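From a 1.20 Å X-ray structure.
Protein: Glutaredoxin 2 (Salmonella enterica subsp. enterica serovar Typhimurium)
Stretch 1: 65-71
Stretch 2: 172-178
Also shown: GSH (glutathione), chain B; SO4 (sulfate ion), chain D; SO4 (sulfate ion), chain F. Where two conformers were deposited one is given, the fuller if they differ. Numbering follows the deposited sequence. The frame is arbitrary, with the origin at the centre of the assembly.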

# COMPACT_ATOMS: atom_id res chain seq x y z
N SER A 65 2.35 -0.87 -10.80
CA SER A 65 2.46 0.24 -9.88
C SER A 65 3.59 1.22 -10.15
O SER A 65 3.35 2.42 -10.19
CB SER A 65 2.55 -0.26 -8.43
OG SER A 65 3.65 -1.09 -8.25
N MSE A 66 4.79 0.72 -10.36
CA MSE A 66 5.92 1.66 -10.52
C MSE A 66 5.88 2.36 -11.87
O MSE A 66 6.35 3.49 -11.99
CB MSE A 66 7.24 0.98 -10.25
CG MSE A 66 7.41 0.44 -8.84
SE MSE A 66 6.95 1.68 -7.42
CE MSE A 66 8.24 3.05 -7.79
N ASP A 67 5.35 1.69 -12.90
CA ASP A 67 5.18 2.35 -14.19
C ASP A 67 4.16 3.47 -14.08
O ASP A 67 4.34 4.53 -14.67
CB ASP A 67 4.80 1.38 -15.28
CG ASP A 67 5.91 0.40 -15.60
OD1 ASP A 67 7.07 0.57 -15.15
OD2 ASP A 67 5.65 -0.59 -16.29
N ILE A 68 3.07 3.24 -13.35
CA ILE A 68 2.08 4.26 -13.10
C ILE A 68 2.73 5.42 -12.33
O ILE A 68 2.54 6.57 -12.66
CB ILE A 68 0.88 3.68 -12.33
CG1 ILE A 68 0.17 2.63 -13.18
CG2 ILE A 68 -0.06 4.77 -11.86
CD1 ILE A 68 -0.81 1.79 -12.39
N VAL A 69 3.45 5.11 -11.25
CA VAL A 69 4.11 6.12 -10.44
C VAL A 69 4.95 7.04 -11.31
O VAL A 69 4.84 8.25 -11.23
CB VAL A 69 4.96 5.45 -9.32
CG1 VAL A 69 5.96 6.44 -8.70
CG2 VAL A 69 4.04 4.85 -8.23
N HIS A 70 5.82 6.45 -12.11
CA HIS A 70 6.71 7.28 -12.93
C HIS A 70 6.00 8.04 -14.04
O HIS A 70 6.32 9.19 -14.29
CB HIS A 70 7.87 6.48 -13.44
CG HIS A 70 8.82 6.07 -12.37
ND1 HIS A 70 9.06 4.75 -12.05
CD2 HIS A 70 9.57 6.81 -11.51
CE1 HIS A 70 9.93 4.70 -11.06
NE2 HIS A 70 10.25 5.94 -10.70
N TYR A 71 5.03 7.41 -14.71
CA TYR A 71 4.27 8.10 -15.74
C TYR A 71 3.62 9.36 -15.16
O TYR A 71 3.73 10.47 -15.69
CB TYR A 71 3.22 7.15 -16.31
CG TYR A 71 2.24 7.84 -17.24
CD1 TYR A 71 2.60 8.19 -18.54
CD2 TYR A 71 0.97 8.19 -16.81
CE1 TYR A 71 1.70 8.85 -19.39
CE2 TYR A 71 0.06 8.83 -17.65
CZ TYR A 71 0.43 9.17 -18.94
OH TYR A 71 -0.47 9.81 -19.78
N SER A 172 11.90 9.88 -2.77
CA SER A 172 12.47 8.85 -3.64
C SER A 172 11.51 7.65 -3.74
O SER A 172 10.50 7.57 -3.03
CB SER A 172 13.82 8.35 -3.11
OG SER A 172 13.65 7.53 -1.96
N GLU A 173 11.88 6.68 -4.57
CA GLU A 173 11.08 5.47 -4.68
C GLU A 173 11.07 4.70 -3.35
O GLU A 173 10.16 3.89 -3.14
CB GLU A 173 11.55 4.59 -5.83
CG GLU A 173 11.26 5.15 -7.23
CD GLU A 173 12.24 6.23 -7.70
OE1 GLU A 173 13.24 6.53 -6.98
OE2 GLU A 173 12.01 6.75 -8.81
N ASP A 174 12.03 4.93 -2.45
CA ASP A 174 11.93 4.29 -1.13
C ASP A 174 10.68 4.73 -0.39
O ASP A 174 10.09 3.94 0.34
CB ASP A 174 13.17 4.56 -0.27
CG ASP A 174 14.41 3.79 -0.73
OD1 ASP A 174 14.29 2.85 -1.54
OD2 ASP A 174 15.51 4.14 -0.22
N ASP A 175 10.25 5.97 -0.56
CA ASP A 175 9.00 6.44 0.04
C ASP A 175 7.79 5.71 -0.54
O ASP A 175 6.84 5.37 0.15
CB ASP A 175 8.83 7.95 -0.16
CG ASP A 175 9.89 8.72 0.56
OD1 ASP A 175 9.83 8.74 1.80
OD2 ASP A 175 10.80 9.28 -0.09
N ILE A 176 7.84 5.50 -1.86
CA ILE A 176 6.79 4.80 -2.57
C ILE A 176 6.65 3.38 -2.02
O ILE A 176 5.55 2.87 -1.84
CB ILE A 176 7.04 4.80 -4.09
CG1 ILE A 176 7.13 6.24 -4.64
CG2 ILE A 176 5.96 3.99 -4.78
CD1 ILE A 176 5.86 7.08 -4.52
N HIS A 177 7.76 2.71 -1.75
CA HIS A 177 7.71 1.35 -1.21
C HIS A 177 7.42 1.30 0.28
O HIS A 177 6.80 0.34 0.76
CB HIS A 177 8.99 0.58 -1.55
CG HIS A 177 9.16 0.33 -3.00
ND1 HIS A 177 8.24 -0.36 -3.75
CD2 HIS A 177 10.13 0.73 -3.85
CE1 HIS A 177 8.66 -0.41 -5.00
NE2 HIS A 177 9.80 0.25 -5.09
N LEU A 178 7.89 2.27 1.05
CA LEU A 178 7.74 2.22 2.49
C LEU A 178 6.35 2.63 3.00
O LEU A 178 5.77 1.96 3.87
CB LEU A 178 8.80 3.13 3.16
CG LEU A 178 8.73 3.26 4.66
CD1 LEU A 178 8.90 1.86 5.36
CD2 LEU A 178 9.77 4.25 5.15
N1 GSH B . 3.67 -6.03 -10.20
CA1 GSH B . 2.34 -5.52 -9.88
C1 GSH B . 2.42 -4.03 -9.63
O11 GSH B . 3.52 -3.58 -9.22
O12 GSH B . 1.40 -3.34 -9.81
CB1 GSH B . 1.81 -6.26 -8.67
CG1 GSH B . 0.32 -5.97 -8.45
CD1 GSH B . -0.37 -6.95 -7.52
OE1 GSH B . 0.34 -7.91 -6.90
N2 GSH B . -1.65 -6.80 -7.28
CA2 GSH B . -2.48 -7.77 -6.57
C2 GSH B . -3.42 -8.44 -7.52
O2 GSH B . -3.94 -7.73 -8.52
CB2 GSH B . -3.27 -7.09 -5.43
SG2 GSH B . -2.27 -6.39 -4.07
N3 GSH B . -3.74 -9.69 -7.32
CA3 GSH B . -4.40 -10.48 -8.33
C3 GSH B . -5.72 -10.91 -7.81
O31 GSH B . -6.19 -10.33 -6.78
O32 GSH B . -6.33 -11.82 -8.43
S SO4 D . 0.55 9.18 -23.23
O1 SO4 D . 0.49 10.27 -22.25
O2 SO4 D . 1.39 8.05 -22.76
O3 SO4 D . -0.79 8.72 -23.52
O4 SO4 D . 1.08 9.74 -24.48
S SO4 F . 12.28 -0.61 -7.78
O1 SO4 F . 13.38 0.18 -8.38
O2 SO4 F . 12.79 -1.07 -6.48
O3 SO4 F . 11.14 0.30 -7.63
O4 SO4 F . 12.03 -1.76 -8.64

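Two helical segments of glutaredoxin 2, more than a hundred residues apart in sequence, meet at a steep angle: their N-to-C directions differ by 133° and their axes come no closer than 11.9 Å. At that spacing side chains make the contact, and M66, I176 and E173 cover the most surface. M66, a selenomethionine, leaves its backbone sideways to the other helix, but chi angles all near -60° (m, m, m) fold its end inward. The selenium then touches two consecutive residues of the second helix, with SE of M66 3.6 Å from CG2 of I176 and 3.6 Å from CE1 of H177. SE of M66 lies 4.3 Å from the centroid of the H177 ring, 44° off the ring normal, an oblique approach of the sulfur-aromatic type with selenium in place of sulfur. The methyl beyond it reaches E173, CE of M66 lying 3.7 Å from CG of E173. I176 points toward the first helix and is buried; its CG2 also packs against V69, 4.0 Å from CG2 of that residue, where the two backbones are in closest register (CA to CA 8.4 Å). E173 adds the polar link. Its CA-to-CB bond points toward the first helix, and its carboxylate accepts a nearly straight hydrogen bond from H70, NE2 of H70 to OE2 of E173 at 2.7 Å and 174°, with the oxygen near the plane of the imidazole as a ring N-H donor requires. E173 thus joins apolar packing through its CG to a hydrogen bond at its tip. H177, beside the selenium, donates from NE2 to O3 of the chain F sulfate at 2.9 Å. At the start of the first helix, S65 binds glutathione instead of the second stretch: its N donates to GSH O12 at 2.8 Å and its OG to GSH O11 at 2.7 Å.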